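Long-range contact in Succinylglutamatedesuccinylase/aspartoacylase (Rhodobacter sphaeroides 2.4.1, PDB 3CDX), which probably hydrolyses amide or ester bonds as a metal-dependent enzyme of the succinylglutamate desuccinylase/aspartoacylase family: residues V146-S157 and L211-N222. Numbering follows the deposited sequence.
Sequences VDMHTAGHSYDS and LGTELGGWGRVN. With CA (calcium ion), chain G.
Asp156 and Arg220 meet end-on in a two-pronged salt bridge, NH1 to OD1 at 2.9 Å and NH2 to OD2 at 3.0 Å. The two flat groups are turned 61° apart, and both oxygens are met from above the carboxylate plane. Trp218 CE3 lies over one face of the guanidinium and Asn222 CB over the other, while the Trp218 five-membered ring receives Asp156 CB on its face, 3.5 Å from CB to the ring centroid. With CG anti to the backbone N (chi1 -158°), the Asp156 carboxylate swings past the indole to reach the arginine. A leucine in place of Asp156 would probably leave the buried Arg220 guanidinium without its counter-charge and freer to turn. Trp218 also forms a cation-pi pair with Arg220 of a second subunit, so the cluster lies at a subunit interface. At the far end of the contact from this bridge, parallel strands 144-148 and 209-214 of the zinc-exopeptidase-like catalytic domain run side by side, joined by Asp147 N to Leu211 O and Thr213 N to Asp147 O. Beyond the pairing, Thr213 OG1 sits between its own backbone N and carbonyl carbon (chi1 78°) and accepts from His149 N at 3.0 Å. His149 ND1 binds the calcium ion at 2.3 Å, with His63 and Glu66 as further ligands; its NE2 donates in the ring plane to Asp147 OD2 at 2.6 Å, a bond likely to fix the imidazole's rotation. Water 1 bridges Thr150 O and Glu214 OE2. Farther along, Gly216 O accepts twice, from Ala151 N above the carbonyl plane and from Ser157 OG on an in-plane lone pair at 2.7 Å. Gly217-Arg220 forms a type I' turn, whose Gly219 CA packs over one face of His153, itself bonded through ND1 to Asp65.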
ATOM      1  N   VAL A 146     -25.441  16.386  21.016  1.00 22.80           N
ATOM      2  CA  VAL A 146     -24.201  16.043  21.721  1.00 22.39           C
ATOM      3  C   VAL A 146     -23.384  15.117  20.783  1.00 22.12           C
ATOM      4  O   VAL A 146     -23.781  14.008  20.457  1.00 22.32           O
ATOM      5  CB  VAL A 146     -24.411  15.381  23.111  1.00 22.19           C
ATOM      6  CG1 VAL A 146     -23.060  15.265  23.858  1.00 20.92           C
ATOM      7  CG2 VAL A 146     -25.440  16.195  23.976  1.00 22.13           C
ATOM      8  N   ASP A 147     -22.272  15.635  20.302  1.00 21.93           N
ATOM      9  CA  ASP A 147     -21.397  14.882  19.422  1.00 22.66           C
ATOM     10  C   ASP A 147     -20.196  14.436  20.254  1.00 22.80           C
ATOM     11  O   ASP A 147     -19.398  15.256  20.751  1.00 22.71           O
ATOM     12  CB  ASP A 147     -21.051  15.731  18.156  1.00 22.60           C
ATOM     13  CG  ASP A 147     -20.245  14.953  17.109  1.00 23.07           C
ATOM     14  OD1 ASP A 147     -20.371  13.695  16.992  1.00 22.37           O
ATOM     15  OD2 ASP A 147     -19.437  15.627  16.434  1.00 24.74           O
ATOM     16  N   MET A 148     -20.118  13.131  20.485  1.00 23.18           N
ATOM     17  CA  MET A 148     -19.122  12.601  21.415  1.00 22.85           C
ATOM     18  C   MET A 148     -17.758  12.208  20.769  1.00 23.95           C
ATOM     19  O   MET A 148     -17.658  11.284  19.921  1.00 23.10           O
ATOM     20  CB  MET A 148     -19.735  11.414  22.170  1.00 23.97           C
ATOM     21  CG  MET A 148     -21.056  11.754  22.960  1.00 23.59           C
ATOM     22  SD  MET A 148     -21.755  10.477  24.049  1.00 21.83           S
ATOM     23  CE  MET A 148     -20.709  10.569  25.469  1.00 23.27           C
ATOM     24  N   HIS A 149     -16.717  12.899  21.217  1.00 22.85           N
ATOM     25  CA  HIS A 149     -15.382  12.729  20.707  1.00 23.70           C
ATOM     26  C   HIS A 149     -14.396  12.417  21.828  1.00 23.45           C
ATOM     27  O   HIS A 149     -14.732  12.533  23.029  1.00 23.34           O
ATOM     28  CB  HIS A 149     -14.955  14.018  19.964  1.00 23.59           C
ATOM     29  CG  HIS A 149     -15.672  14.216  18.661  1.00 22.16           C
ATOM     30  ND1 HIS A 149     -15.131  13.853  17.445  1.00 25.65           N
ATOM     31  CD2 HIS A 149     -16.907  14.698  18.392  1.00 23.58           C
ATOM     32  CE1 HIS A 149     -15.994  14.106  16.479  1.00 24.62           C
ATOM     33  NE2 HIS A 149     -17.076  14.637  17.025  1.00 26.54           N
ATOM     34  N   THR A 150     -13.180  12.048  21.415  1.00 23.47           N
ATOM     35  CA  THR A 150     -12.005  11.970  22.271  1.00 23.61           C
ATOM     36  C   THR A 150     -10.844  12.379  21.369  1.00 24.21           C
ATOM     37  O   THR A 150     -11.062  12.669  20.184  1.00 24.70           O
ATOM     38  CB  THR A 150     -11.718  10.537  22.794  1.00 24.46           C
ATOM     39  OG1 THR A 150     -11.218   9.719  21.715  1.00 23.79           O
ATOM     40  CG2 THR A 150     -12.952   9.878  23.404  1.00 21.79           C
ATOM     41  N   ALA A 151      -9.619  12.374  21.903  1.00 23.59           N
ATOM     42  CA  ALA A 151      -8.450  12.737  21.083  1.00 24.11           C
ATOM     43  C   ALA A 151      -7.897  11.579  20.244  1.00 24.36           C
ATOM     44  O   ALA A 151      -6.894  11.753  19.544  1.00 24.31           O
ATOM     45  CB  ALA A 151      -7.368  13.354  21.938  1.00 24.06           C
ATOM     46  N   GLY A 152      -8.560  10.413  20.314  1.00 23.75           N
ATOM     47  CA  GLY A 152      -8.222   9.245  19.503  1.00 24.35           C
ATOM     48  C   GLY A 152      -6.789   8.795  19.753  1.00 24.92           C
ATOM     49  O   GLY A 152      -6.378   8.606  20.914  1.00 25.47           O
ATOM     50  N   HIS A 153      -6.029   8.659  18.666  1.00 24.30           N
ATOM     51  CA  HIS A 153      -4.599   8.402  18.732  1.00 25.47           C
ATOM     52  C   HIS A 153      -3.696   9.633  18.804  1.00 25.63           C
ATOM     53  O   HIS A 153      -2.487   9.484  18.967  1.00 26.75           O
ATOM     54  CB  HIS A 153      -4.165   7.560  17.525  1.00 25.13           C
ATOM     55  CG  HIS A 153      -4.739   6.181  17.527  1.00 27.87           C
ATOM     56  ND1 HIS A 153      -6.030   5.916  17.122  1.00 31.05           N
ATOM     57  CD2 HIS A 153      -4.214   4.989  17.905  1.00 30.52           C
ATOM     58  CE1 HIS A 153      -6.274   4.620  17.242  1.00 31.40           C
ATOM     59  NE2 HIS A 153      -5.177   4.032  17.685  1.00 30.81           N
ATOM     60  N   SER A 154      -4.278  10.826  18.700  1.00 26.06           N
ATOM     61  CA  SER A 154      -3.536  12.094  18.626  1.00 27.51           C
ATOM     62  C   SER A 154      -3.004  12.662  19.976  1.00 27.79           C
ATOM     63  O   SER A 154      -1.891  13.217  20.054  1.00 27.96           O
ATOM     64  CB  SER A 154      -4.410  13.160  17.929  1.00 27.57           C
ATOM     65  OG  SER A 154      -4.694  12.805  16.578  1.00 29.02           O
ATOM     66  N   TYR A 155      -3.799  12.516  21.016  1.00 27.35           N
ATOM     67  CA  TYR A 155      -3.536  13.110  22.312  1.00 28.01           C
ATOM     68  C   TYR A 155      -4.271  12.304  23.360  1.00 26.38           C
ATOM     69  O   TYR A 155      -5.045  11.418  23.043  1.00 25.05           O
ATOM     70  CB  TYR A 155      -4.146  14.534  22.391  1.00 30.56           C
ATOM     71  CG  TYR A 155      -3.553  15.426  21.382  1.00 31.96           C
ATOM     72  CD1 TYR A 155      -2.225  15.798  21.500  1.00 35.62           C
ATOM     73  CD2 TYR A 155      -4.295  15.876  20.301  1.00 32.08           C
ATOM     74  CE1 TYR A 155      -1.616  16.587  20.562  1.00 37.61           C
ATOM     75  CE2 TYR A 155      -3.710  16.683  19.337  1.00 38.22           C
ATOM     76  CZ  TYR A 155      -2.346  17.027  19.473  1.00 37.91           C
ATOM     77  OH  TYR A 155      -1.698  17.827  18.555  1.00 39.93           O
ATOM     78  N   ASP A 156      -4.010  12.621  24.612  1.00 24.79           N
ATOM     79  CA  ASP A 156      -5.002  12.355  25.614  1.00 24.70           C
ATOM     80  C   ASP A 156      -5.723  13.671  25.866  1.00 24.47           C
ATOM     81  O   ASP A 156      -5.213  14.764  25.545  1.00 24.99           O
ATOM     82  CB  ASP A 156      -4.396  11.806  26.907  1.00 24.72           C
ATOM     83  CG  ASP A 156      -5.420  11.027  27.736  1.00 24.39           C
ATOM     84  OD1 ASP A 156      -6.532  10.757  27.217  1.00 26.35           O
ATOM     85  OD2 ASP A 156      -5.115  10.671  28.906  1.00 25.91           O
ATOM     86  N   SER A 157      -6.910  13.577  26.433  1.00 25.18           N
ATOM     87  CA  SER A 157      -7.644  14.760  26.797  1.00 24.75           C
ATOM     88  C   SER A 157      -8.245  14.509  28.169  1.00 25.76           C
ATOM     89  O   SER A 157      -8.597  13.373  28.513  1.00 26.00           O
ATOM     90  CB  SER A 157      -8.704  15.081  25.732  1.00 23.77           C
ATOM     91  OG  SER A 157      -9.669  14.033  25.645  1.00 23.95           O
ATOM     92  N   LEU A 211     -23.187  20.621  21.737  1.00 26.59           N
ATOM     93  CA  LEU A 211     -22.106  20.249  22.653  1.00 26.69           C
ATOM     94  C   LEU A 211     -21.159  19.264  21.981  1.00 26.00           C
ATOM     95  O   LEU A 211     -21.594  18.374  21.251  1.00 26.00           O
ATOM     96  CB  LEU A 211     -22.672  19.581  23.913  1.00 26.98           C
ATOM     97  CG  LEU A 211     -23.314  20.439  24.999  1.00 29.45           C
ATOM     98  CD1 LEU A 211     -23.695  19.522  26.212  1.00 29.21           C
ATOM     99  CD2 LEU A 211     -22.364  21.589  25.422  1.00 30.08           C
ATOM    100  N   GLY A 212     -19.869  19.411  22.244  1.00 25.41           N
ATOM    101  CA  GLY A 212     -18.890  18.386  21.897  1.00 25.62           C
ATOM    102  C   GLY A 212     -18.459  17.755  23.209  1.00 25.98           C
ATOM    103  O   GLY A 212     -18.775  18.305  24.280  1.00 24.19           O
ATOM    104  N   THR A 213     -17.748  16.618  23.117  1.00 25.91           N
ATOM    105  CA  THR A 213     -16.977  16.062  24.244  1.00 26.17           C
ATOM    106  C   THR A 213     -15.536  15.738  23.872  1.00 26.54           C
ATOM    107  O   THR A 213     -15.213  15.563  22.687  1.00 25.78           O
ATOM    108  CB  THR A 213     -17.628  14.819  24.864  1.00 27.07           C
ATOM    109  OG1 THR A 213     -17.388  13.671  24.045  1.00 26.99           O
ATOM    110  CG2 THR A 213     -19.136  15.005  25.031  1.00 24.02           C
ATOM    111  N   GLU A 214     -14.650  15.775  24.882  1.00 26.22           N
ATOM    112  CA  GLU A 214     -13.348  15.167  24.800  1.00 26.04           C
ATOM    113  C   GLU A 214     -13.219  14.275  26.037  1.00 26.14           C
ATOM    114  O   GLU A 214     -13.026  14.756  27.164  1.00 27.12           O
ATOM    115  CB  GLU A 214     -12.247  16.224  24.680  1.00 27.06           C
ATOM    116  CG  GLU A 214     -12.250  17.081  23.353  1.00 25.95           C
ATOM    117  CD  GLU A 214     -12.135  16.251  22.055  1.00 28.69           C
ATOM    118  OE1 GLU A 214     -11.728  15.073  22.110  1.00 28.29           O
ATOM    119  OE2 GLU A 214     -12.435  16.792  20.963  1.00 29.07           O
ATOM    120  N   LEU A 215     -13.362  12.981  25.813  1.00 25.28           N
ATOM    121  CA  LEU A 215     -13.464  11.995  26.877  1.00 25.50           C
ATOM    122  C   LEU A 215     -12.312  10.999  26.887  1.00 25.29           C
ATOM    123  O   LEU A 215     -12.483   9.880  27.313  1.00 25.87           O
ATOM    124  CB  LEU A 215     -14.826  11.254  26.785  1.00 23.99           C
ATOM    125  CG  LEU A 215     -16.110  12.069  27.085  1.00 25.50           C
ATOM    126  CD1 LEU A 215     -17.381  11.285  26.746  1.00 21.61           C
ATOM    127  CD2 LEU A 215     -16.174  12.592  28.552  1.00 25.34           C
ATOM    128  N   GLY A 216     -11.134  11.412  26.427  1.00 25.02           N
ATOM    129  CA  GLY A 216      -9.964  10.558  26.512  1.00 23.54           C
ATOM    130  C   GLY A 216      -9.113  10.563  25.264  1.00 23.54           C
ATOM    131  O   GLY A 216      -8.923  11.611  24.615  1.00 22.52           O
ATOM    132  N   GLY A 217      -8.569   9.395  24.932  1.00 22.73           N
ATOM    133  CA  GLY A 217      -7.566   9.336  23.873  1.00 23.36           C
ATOM    134  C   GLY A 217      -6.509   8.285  24.160  1.00 23.91           C
ATOM    135  O   GLY A 217      -6.828   7.240  24.704  1.00 24.12           O
ATOM    136  N   TRP A 218      -5.273   8.557  23.742  1.00 24.12           N
ATOM    137  CA  TRP A 218      -4.132   7.645  23.900  1.00 23.98           C
ATOM    138  C   TRP A 218      -4.377   6.245  23.262  1.00 24.97           C
ATOM    139  O   TRP A 218      -3.817   5.218  23.727  1.00 25.06           O
ATOM    140  CB  TRP A 218      -3.760   7.508  25.379  1.00 24.51           C
ATOM    141  CG  TRP A 218      -2.764   8.534  25.887  1.00 24.75           C
ATOM    142  CD1 TRP A 218      -2.084   9.474  25.149  1.00 24.40           C
ATOM    143  CD2 TRP A 218      -2.309   8.672  27.233  1.00 23.76           C
ATOM    144  NE1 TRP A 218      -1.228  10.190  25.965  1.00 22.27           N
ATOM    145  CE2 TRP A 218      -1.344   9.718  27.247  1.00 26.32           C
ATOM    146  CE3 TRP A 218      -2.614   8.013  28.432  1.00 23.53           C
ATOM    147  CZ2 TRP A 218      -0.681  10.116  28.414  1.00 26.15           C
ATOM    148  CZ3 TRP A 218      -1.949   8.412  29.600  1.00 25.09           C
ATOM    149  CH2 TRP A 218      -0.997   9.445  29.580  1.00 27.40           C
ATOM    150  N   GLY A 219      -5.226   6.203  22.238  1.00 24.41           N
ATOM    151  CA  GLY A 219      -5.515   4.949  21.525  1.00 24.58           C
ATOM    152  C   GLY A 219      -6.336   3.949  22.336  1.00 24.71           C
ATOM    153  O   GLY A 219      -6.639   2.855  21.838  1.00 24.55           O
ATOM    154  N   ARG A 220      -6.698   4.334  23.575  1.00 23.69           N
ATOM    155  CA  ARG A 220      -7.282   3.425  24.551  1.00 23.95           C
ATOM    156  C   ARG A 220      -8.684   3.845  25.009  1.00 24.15           C
ATOM    157  O   ARG A 220      -9.166   4.933  24.642  1.00 23.32           O
ATOM    158  CB  ARG A 220      -6.325   3.267  25.760  1.00 24.38           C
ATOM    159  CG  ARG A 220      -5.924   4.584  26.521  1.00 23.69           C
ATOM    160  CD  ARG A 220      -6.983   5.028  27.525  1.00 24.08           C
ATOM    161  NE  ARG A 220      -6.504   5.925  28.605  1.00 24.55           N
ATOM    162  CZ  ARG A 220      -6.539   7.267  28.554  1.00 26.31           C
ATOM    163  NH1 ARG A 220      -6.999   7.933  27.449  1.00 20.13           N
ATOM    164  NH2 ARG A 220      -6.077   7.959  29.585  1.00 21.83           N
ATOM    165  N   VAL A 221      -9.308   2.996  25.846  1.00 24.25           N
ATOM    166  CA  VAL A 221     -10.603   3.271  26.440  1.00 23.80           C
ATOM    167  C   VAL A 221     -10.381   3.830  27.861  1.00 25.52           C
ATOM    168  O   VAL A 221      -9.711   3.194  28.706  1.00 24.68           O
ATOM    169  CB  VAL A 221     -11.509   2.020  26.498  1.00 24.25           C
ATOM    170  CG1 VAL A 221     -12.824   2.326  27.240  1.00 24.20           C
ATOM    171  CG2 VAL A 221     -11.859   1.518  25.094  1.00 21.84           C
ATOM    172  N   ASN A 222     -10.917   5.031  28.100  1.00 25.50           N
ATOM    173  CA  ASN A 222     -10.701   5.752  29.372  1.00 26.29           C
ATOM    174  C   ASN A 222     -11.900   5.414  30.271  1.00 26.21           C
ATOM    175  O   ASN A 222     -13.050   5.729  29.937  1.00 25.04           O
ATOM    176  CB  ASN A 222     -10.578   7.273  29.097  1.00 26.02           C
ATOM    177  CG  ASN A 222     -10.285   8.100  30.355  1.00 27.06           C
ATOM    178  OD1 ASN A 222     -10.927   7.920  31.363  1.00 25.00           O
ATOM    179  ND2 ASN A 222      -9.301   9.019  30.279  1.00 27.31           N
TER
HETATM  180 CA    CA G 401     -12.890  13.498  17.001  1.00 51.54          CA
HETATM  181  O   HOH W   1     -11.631  15.138  19.040  1.00 27.37           O
HETATM  182  O   HOH W   2      -6.116   1.924  19.006  1.00 27.70           O